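Local coordinates for protein Alpha/beta hydrolase (Streptomyces albidoflavus, PDB 6KSU) that probably closes linear non-ribosomal peptides into macrolactams by heterochiral coupling, as a stand-alone cyclase related to penicillin-binding proteins, at residues A[29-34]-A[51-56]; A[168-173]-A[458-463]; A[393-396]-A[401-404]. All coordinates share one frame; numbering follows the deposited sequence.

How the contacts relate
Contact 1 lies in the beta-lactamase-like domain, where helix 23-41 meets strand 46-53 of the seven-stranded sheet. Contacts 2 and 3 are on the other side of the chain's centre, their centres about 40 Å and 47 Å from that of contact 1. They are only about 14 Å apart and share the eight-stranded C-terminal barrel; side chains of the two meet inside it, as where Leu461 CB lies 3.9 Å from Tyr396 CD1. Along the chain contact 1 closes first, and contact 3 is nested within the long loop that contact 2 closes. Both segments of contact 3 are barrel strands, whereas contact 2 fastens that barrel to the putative catalytic domain.

Contact 1 of 3, residues A[29-34]-A[51-56]; sequences DAVGAL and VYRDGA
Arg53 NH1 donates a hydrogen bond to Ala369 O and has a long, weak ion pair with Glu27, one helical turn before Val31. Its companion NH2 reaches Val31, lying 4.2 Å from Val31 CG2. The methyl arrives at the edge of the guanidinium, near its plane, so the faces of the group are not what it touches. The arginine chain runs out extended through CG and CD and then bends (chi3 75°), which turns the guanidinium edge-on to Val31; a malonate ion, probably from the crystallisation liquor, has its nearest atom about 3 Å from this side chain.

The second touch is apolar and slight: Val31 CG1 meets Val51 CG2 at 4.4 Å. With Val51 CG1 placed anti to the backbone N (chi1 -174°), it is the other methyl that faces the helix. No hydrogen bond joins the two segments, and the nearest CA atoms, those of Val31 and Val51, are 9.1 Å apart. This is the N-terminal helix of a beta-lactamase-like domain lying over the end of its antiparallel sheet; Leu371, on the loop after helix 355-365, touches both Val51 and Arg53.

At the end of strand 46-53, a type I' turn from Arg53 to Ala56 folds the chain back into strand 56-63. Arg53 N bonds to Ala56 O at 3.0 Å, and Ala56 N returns to Arg53 O at 3.3 Å. Asp54 and Gly55 both have positive phi, as a type I' turn requires at its two central positions.

Contact 2 of 3, residues A[168-173]-A[458-463]; sequences PGLAFS and VALLQY
The loop between helices 153-160 and 176-189 comes up against strand 458-463 of the C-terminal barrel, and Ala171 and Leu460 make the closest apolar touch. Ala171 CB sits 3.9 Å from Leu460 CD1. Leu170 CD1 lies 4.5 Å from that same Leu460 CD1, so one leucine branch meets two consecutive residues of the loop. With CG anti to the carbonyl carbon (chi1 -76°) and CD1 extended beyond it, Leu460 reaches toward Ala171. Ala459 and Leu460 share Val450 of strand 445-451 as their partner, a classic beta bulge.

Two residues on, Gln462 carries the polar half. Its chain, turned between backbone N and carbonyl carbon at chi1 64° and then extended, stretches across to the loop and brings NE2 to 3.2 Å from Phe172 O. The other end of the amide is held by Arg448, whose NE bonds to OE1. A water bridges as well: Phe172 N donates to it at 3.2 Å, and it gives a weak bond of 3.4 Å to Gln462 OE1.

Phe172 itself meets the Trp308 ring and touches the residues of a possible SxxK pattern (Ser83, Lys86 and Tyr174), while Ser173 OG bonds to Ala467 N on the barrel. Such an interface, catalytic-domain loop against barrel strand beside a putative nucleophile site, fits a penicillin-binding-protein fold followed by a lipocalin-like barrel.

Contact 3 of 3, residues A[393-396]-A[401-404]; sequences LGTY and LELM
Tyr396 and Leu403 form the tight part of this hairpin, a hydrogen-bonded antiparallel pair closed by two backbone bonds. The bond from Tyr396 N to Leu403 O, 2.8 Å long, is almost straight, with an N-H...O angle of 174°. Leu403 N returns to Tyr396 O at 2.9 Å. Each carbonyl also receives a CA-H: Thr395 CA approaches Leu403 O at 3.5 Å, and Glu402 CA lies 3.2 Å from Tyr396 O. Leu403 O further lies at the edge of the Tyr396 ring, near its plane; the ring is swung there by a CG anti to the carbonyl carbon (chi1 -59°). Both side chains of this pair are buried, and the tyrosine OH is tied back to His392 O.

The other face is looser. Thr395 and Met404, a non-hydrogen-bonded pair, stand side by side and point the same way, with Thr395 OG1 3.9 Å from Met404 SD. Thr395 CG2, anti to the backbone N, leans instead over Leu403 O. Met404 and Glu402 are open to solvent on this side.

Strands 394-398 and 401-407 are the first two of the up-and-down barrel; residues 394-396 and 401-404 run antiparallel, at 154° between their N-to-C directions. Thr395 is backbone hydrogen-bonded to Leu471 at the chain's end and Met404 to Thr416 of strand 413-417, while Tyr396 packs on Met468 and Arg470 of strand 466-470 and Leu403 on Leu415.

Contact 1 of 3, residues A[29-34]-A[51-56]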
loop_
_atom_site.group_PDB
_atom_site.type_symbol
_atom_site.label_atom_id
_atom_site.label_comp_id
_atom_site.label_asym_id
_atom_site.label_seq_id
_atom_site.Cartn_x
_atom_site.Cartn_y
_atom_site.Cartn_z
ATOM N N ASP A 29 16.161 0.038 -24.202
ATOM C CA ASP A 29 16.057 -1.237 -24.905
ATOM C C ASP A 29 16.272 -2.393 -23.955
ATOM O O ASP A 29 15.518 -3.372 -23.972
ATOM C CB ASP A 29 17.070 -1.294 -26.042
ATOM C CG ASP A 29 16.702 -0.367 -27.173
ATOM O OD1 ASP A 29 15.501 -0.017 -27.263
ATOM O OD2 ASP A 29 17.609 0.035 -27.937
ATOM N N ALA A 30 17.293 -2.289 -23.099
ATOM C CA ALA A 30 17.541 -3.343 -22.128
ATOM C C ALA A 30 16.380 -3.498 -21.161
ATOM O O ALA A 30 16.077 -4.614 -20.737
ATOM C CB ALA A 30 18.834 -3.067 -21.370
ATOM N N VAL A 31 15.709 -2.407 -20.801
ATOM C CA VAL A 31 14.616 -2.536 -19.843
ATOM C C VAL A 31 13.446 -3.272 -20.485
ATOM O O VAL A 31 12.952 -4.276 -19.952
ATOM C CB VAL A 31 14.202 -1.156 -19.296
ATOM C CG1 VAL A 31 12.806 -1.214 -18.673
ATOM C CG2 VAL A 31 15.193 -0.676 -18.272
ATOM N N GLY A 32 13.002 -2.799 -21.649
ATOM C CA GLY A 32 11.965 -3.515 -22.375
ATOM C C GLY A 32 12.312 -4.972 -22.616
ATOM O O GLY A 32 11.474 -5.861 -22.435
ATOM N N ALA A 33 13.552 -5.238 -23.026
ATOM C CA ALA A 33 13.959 -6.622 -23.235
ATOM C C ALA A 33 13.947 -7.390 -21.923
ATOM O O ALA A 33 13.555 -8.562 -21.894
ATOM C CB ALA A 33 15.343 -6.676 -23.881
ATOM N N LEU A 34 14.330 -6.737 -20.826
ATOM C CA LEU A 34 14.280 -7.386 -19.524
ATOM C C LEU A 34 12.840 -7.668 -19.118
ATOM O O LEU A 34 12.500 -8.796 -18.733
ATOM C CB LEU A 34 14.973 -6.512 -18.485
ATOM C CG LEU A 34 15.159 -7.210 -17.144
ATOM C CD1 LEU A 34 16.194 -8.320 -17.305
ATOM C CD2 LEU A 34 15.555 -6.229 -16.068
ATOM N N VAL A 51 8.488 3.765 -17.222
ATOM C CA VAL A 51 9.654 4.351 -16.571
ATOM C C VAL A 51 9.828 5.769 -17.077
ATOM O O VAL A 51 9.972 5.982 -18.287
ATOM C CB VAL A 51 10.929 3.549 -16.854
ATOM C CG1 VAL A 51 12.096 4.103 -16.048
ATOM C CG2 VAL A 51 10.691 2.073 -16.596
ATOM N N TYR A 52 9.824 6.739 -16.161
ATOM C CA TYR A 52 10.222 8.098 -16.483
ATOM C C TYR A 52 11.650 8.284 -15.992
ATOM O O TYR A 52 11.945 8.038 -14.819
ATOM C CB TYR A 52 9.273 9.125 -15.871
ATOM C CG TYR A 52 9.665 10.562 -16.138
ATOM C CD1 TYR A 52 9.327 11.210 -17.339
ATOM C CD2 TYR A 52 10.395 11.270 -15.197
ATOM C CE1 TYR A 52 9.704 12.552 -17.558
ATOM C CE2 TYR A 52 10.769 12.560 -15.404
ATOM C CZ TYR A 52 10.429 13.209 -16.582
ATOM O OH TYR A 52 10.837 14.512 -16.719
ATOM N N ARG A 53 12.538 8.683 -16.900
ATOM C CA ARG A 53 13.953 8.785 -16.582
ATOM C C ARG A 53 14.638 9.650 -17.633
ATOM O O ARG A 53 14.395 9.494 -18.835
ATOM C CB ARG A 53 14.598 7.396 -16.511
ATOM C CG ARG A 53 16.096 7.415 -16.785
ATOM C CD ARG A 53 16.834 6.286 -16.095
ATOM N NE ARG A 53 16.629 5.003 -16.743
ATOM C CZ ARG A 53 17.521 4.021 -16.713
ATOM N NH1 ARG A 53 18.673 4.194 -16.070
ATOM N NH2 ARG A 53 17.260 2.868 -17.314
ATOM N N ASP A 54 15.471 10.576 -17.168
ATOM C CA ASP A 54 16.199 11.501 -18.037
ATOM C C ASP A 54 15.248 12.385 -18.836
ATOM O O ASP A 54 15.496 12.700 -20.003
ATOM C CB ASP A 54 17.156 10.747 -18.955
ATOM C CG ASP A 54 18.345 10.190 -18.204
ATOM O OD1 ASP A 54 18.692 9.012 -18.417
ATOM O OD2 ASP A 54 18.922 10.948 -17.392
ATOM N N GLY A 55 14.162 12.807 -18.187
ATOM C CA GLY A 55 13.181 13.687 -18.784
ATOM C C GLY A 55 12.221 13.044 -19.763
ATOM O O GLY A 55 11.370 13.743 -20.315
ATOM N N ALA A 56 12.308 11.740 -20.009
ATOM C CA ALA A 56 11.408 11.154 -20.986
ATOM C C ALA A 56 10.841 9.841 -20.474
ATOM O O ALA A 56 11.388 9.202 -19.571
ATOM C CB ALA A 56 12.108 10.953 -22.329
#

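Contact 2 of 3, residues A[168-173]-A[458-463]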
loop_
_atom_site.group_PDB
_atom_site.type_symbol
_atom_site.label_atom_id
_atom_site.label_comp_id
_atom_site.label_asym_id
_atom_site.label_seq_id
_atom_site.Cartn_x
_atom_site.Cartn_y
_atom_site.Cartn_z
ATOM N N PRO A 168 -3.639 7.937 19.482
ATOM C CA PRO A 168 -3.114 8.382 18.184
ATOM C C PRO A 168 -1.683 8.892 18.278
ATOM O O PRO A 168 -1.376 9.800 19.053
ATOM C CB PRO A 168 -4.081 9.499 17.779
ATOM C CG PRO A 168 -5.363 9.195 18.525
ATOM C CD PRO A 168 -4.952 8.530 19.808
ATOM N N GLY A 169 -0.801 8.292 17.483
ATOM C CA GLY A 169 0.562 8.769 17.356
ATOM C C GLY A 169 1.625 7.888 17.978
ATOM O O GLY A 169 2.816 8.151 17.767
ATOM N N LEU A 170 1.238 6.840 18.712
ATOM C CA LEU A 170 2.213 6.066 19.474
ATOM C C LEU A 170 2.957 5.050 18.608
ATOM O O LEU A 170 4.090 4.687 18.941
ATOM C CB LEU A 170 1.520 5.389 20.672
ATOM C CG LEU A 170 2.305 4.607 21.750
ATOM C CD1 LEU A 170 2.508 3.139 21.380
ATOM C CD2 LEU A 170 3.640 5.251 22.073
ATOM N N ALA A 171 2.381 4.615 17.484
ATOM C CA ALA A 171 3.063 3.615 16.669
ATOM C C ALA A 171 2.438 3.514 15.274
ATOM O O ALA A 171 1.261 3.816 15.066
ATOM C CB ALA A 171 3.038 2.247 17.354
ATOM N N PHE A 172 3.239 3.036 14.331
ATOM C CA PHE A 172 2.748 2.755 12.989
ATOM C C PHE A 172 1.882 1.495 12.996
ATOM O O PHE A 172 2.261 0.473 13.575
ATOM C CB PHE A 172 3.922 2.589 12.034
ATOM C CG PHE A 172 3.515 2.240 10.623
ATOM C CD1 PHE A 172 3.284 3.248 9.683
ATOM C CD2 PHE A 172 3.352 0.916 10.234
ATOM C CE1 PHE A 172 2.897 2.957 8.379
ATOM C CE2 PHE A 172 2.970 0.602 8.906
ATOM C CZ PHE A 172 2.745 1.624 7.981
ATOM N N SER A 173 0.705 1.576 12.381
ATOM C CA SER A 173 -0.054 0.373 12.065
ATOM C C SER A 173 -0.824 0.604 10.770
ATOM O O SER A 173 -1.669 1.501 10.696
ATOM C CB SER A 173 -1.001 -0.021 13.204
ATOM O OG SER A 173 -1.665 -1.238 12.902
ATOM N N VAL A 458 4.912 -5.482 27.880
ATOM C CA VAL A 458 4.630 -5.582 26.455
ATOM C C VAL A 458 3.222 -5.065 26.183
ATOM O O VAL A 458 2.239 -5.526 26.776
ATOM C CB VAL A 458 4.813 -7.031 25.986
ATOM C CG1 VAL A 458 3.933 -7.318 24.788
ATOM C CG2 VAL A 458 6.311 -7.330 25.698
ATOM N N ALA A 459 3.116 -4.076 25.301
ATOM C CA ALA A 459 1.812 -3.552 24.920
ATOM C C ALA A 459 1.440 -3.821 23.463
ATOM O O ALA A 459 0.246 -3.890 23.140
ATOM C CB ALA A 459 1.748 -2.040 25.186
ATOM N N LEU A 460 2.427 -3.984 22.586
ATOM C CA LEU A 460 2.169 -4.192 21.169
ATOM C C LEU A 460 3.029 -5.309 20.611
ATOM O O LEU A 460 4.192 -5.475 20.993
ATOM C CB LEU A 460 2.443 -2.927 20.346
ATOM C CG LEU A 460 1.373 -1.863 20.473
ATOM C CD1 LEU A 460 1.645 -0.776 19.445
ATOM C CD2 LEU A 460 0.018 -2.525 20.272
ATOM N N LEU A 461 2.438 -6.051 19.687
ATOM C CA LEU A 461 3.145 -6.904 18.750
ATOM C C LEU A 461 2.943 -6.314 17.355
ATOM O O LEU A 461 1.804 -6.036 16.960
ATOM C CB LEU A 461 2.585 -8.330 18.862
ATOM C CG LEU A 461 2.940 -9.537 18.000
ATOM C CD1 LEU A 461 2.510 -10.810 18.757
ATOM C CD2 LEU A 461 2.343 -9.495 16.568
ATOM N N GLN A 462 4.033 -6.081 16.615
ATOM C CA GLN A 462 3.860 -5.690 15.226
ATOM C C GLN A 462 4.718 -6.541 14.292
ATOM O O GLN A 462 5.831 -6.955 14.633
ATOM C CB GLN A 462 4.098 -4.167 15.010
ATOM C CG GLN A 462 5.467 -3.638 15.272
ATOM C CD GLN A 462 5.537 -2.120 15.146
ATOM O OE1 GLN A 462 6.616 -1.550 15.223
ATOM N NE2 GLN A 462 4.388 -1.464 14.950
ATOM N N TYR A 463 4.150 -6.808 13.110
ATOM C CA TYR A 463 4.739 -7.562 12.003
ATOM C C TYR A 463 3.946 -7.252 10.743
ATOM O O TYR A 463 2.747 -6.971 10.813
ATOM C CB TYR A 463 4.717 -9.083 12.247
ATOM C CG TYR A 463 3.356 -9.752 12.057
ATOM C CD1 TYR A 463 3.053 -10.439 10.877
ATOM C CD2 TYR A 463 2.382 -9.716 13.060
ATOM C CE1 TYR A 463 1.824 -11.075 10.700
ATOM C CE2 TYR A 463 1.135 -10.337 12.889
ATOM C CZ TYR A 463 0.870 -11.022 11.698
ATOM O OH TYR A 463 -0.343 -11.650 11.491
HETATM O O HOH W 1 6.094 1.783 14.841
#

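Contact 3 of 3, residues A[393-396]-A[401-404]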
loop_
_atom_site.group_PDB
_atom_site.type_symbol
_atom_site.label_atom_id
_atom_site.label_comp_id
_atom_site.label_asym_id
_atom_site.label_seq_id
_atom_site.Cartn_x
_atom_site.Cartn_y
_atom_site.Cartn_z
ATOM N N LEU A 393 2.858 -13.510 27.597
ATOM C CA LEU A 393 1.628 -14.255 27.357
ATOM C C LEU A 393 0.456 -13.294 27.248
ATOM O O LEU A 393 0.428 -12.237 27.878
ATOM C CB LEU A 393 1.367 -15.280 28.470
ATOM C CG LEU A 393 2.494 -16.265 28.822
ATOM C CD1 LEU A 393 2.306 -16.912 30.212
ATOM C CD2 LEU A 393 2.611 -17.347 27.762
ATOM N N GLY A 394 -0.523 -13.676 26.461
ATOM C CA GLY A 394 -1.698 -12.848 26.291
ATOM C C GLY A 394 -2.247 -12.980 24.885
ATOM O O GLY A 394 -1.707 -13.690 24.043
ATOM N N THR A 395 -3.363 -12.289 24.667
ATOM C CA THR A 395 -4.060 -12.244 23.392
ATOM C C THR A 395 -3.801 -10.888 22.745
ATOM O O THR A 395 -3.950 -9.855 23.397
ATOM C CB THR A 395 -5.562 -12.458 23.595
ATOM O OG1 THR A 395 -5.789 -13.728 24.212
ATOM C CG2 THR A 395 -6.288 -12.423 22.261
ATOM N N TYR A 396 -3.397 -10.883 21.482
ATOM C CA TYR A 396 -3.147 -9.626 20.787
ATOM C C TYR A 396 -4.115 -9.507 19.622
ATOM O O TYR A 396 -4.470 -10.506 18.994
ATOM C CB TYR A 396 -1.700 -9.522 20.294
ATOM C CG TYR A 396 -0.675 -9.624 21.410
ATOM C CD1 TYR A 396 0.064 -8.516 21.800
ATOM C CD2 TYR A 396 -0.439 -10.836 22.064
ATOM C CE1 TYR A 396 1.004 -8.595 22.811
ATOM C CE2 TYR A 396 0.504 -10.930 23.081
ATOM C CZ TYR A 396 1.218 -9.800 23.455
ATOM O OH TYR A 396 2.154 -9.869 24.457
ATOM N N LEU A 401 -8.713 -9.801 13.613
ATOM C CA LEU A 401 -7.580 -10.715 13.583
ATOM C C LEU A 401 -6.919 -10.787 14.951
ATOM O O LEU A 401 -6.694 -9.763 15.604
ATOM C CB LEU A 401 -6.572 -10.276 12.517
ATOM C CG LEU A 401 -7.213 -9.776 11.202
ATOM C CD1 LEU A 401 -6.217 -9.056 10.279
ATOM C CD2 LEU A 401 -7.916 -10.918 10.457
ATOM N N GLU A 402 -6.619 -11.999 15.397
ATOM C CA GLU A 402 -6.067 -12.163 16.730
ATOM C C GLU A 402 -4.976 -13.221 16.725
ATOM O O GLU A 402 -4.964 -14.131 15.892
ATOM C CB GLU A 402 -7.152 -12.525 17.758
ATOM C CG GLU A 402 -8.009 -13.725 17.394
ATOM C CD GLU A 402 -9.209 -13.858 18.310
ATOM O OE1 GLU A 402 -9.273 -13.107 19.306
ATOM O OE2 GLU A 402 -10.089 -14.701 18.028
ATOM N N LEU A 403 -4.055 -13.075 17.671
ATOM C CA LEU A 403 -2.943 -13.985 17.852
ATOM C C LEU A 403 -2.820 -14.209 19.356
ATOM O O LEU A 403 -3.191 -13.332 20.149
ATOM C CB LEU A 403 -1.668 -13.371 17.244
ATOM C CG LEU A 403 -0.722 -14.087 16.288
ATOM C CD1 LEU A 403 -1.520 -14.842 15.226
ATOM C CD2 LEU A 403 0.203 -13.046 15.634
ATOM N N MET A 404 -2.328 -15.383 19.764
ATOM C CA MET A 404 -2.133 -15.633 21.193
ATOM C C MET A 404 -0.707 -16.076 21.467
ATOM O O MET A 404 -0.159 -16.919 20.753
ATOM C CB MET A 404 -3.112 -16.672 21.724
ATOM C CG MET A 404 -4.570 -16.284 21.539
ATOM S SD MET A 404 -5.660 -17.259 22.590
ATOM C CE MET A 404 -4.490 -17.913 23.766
#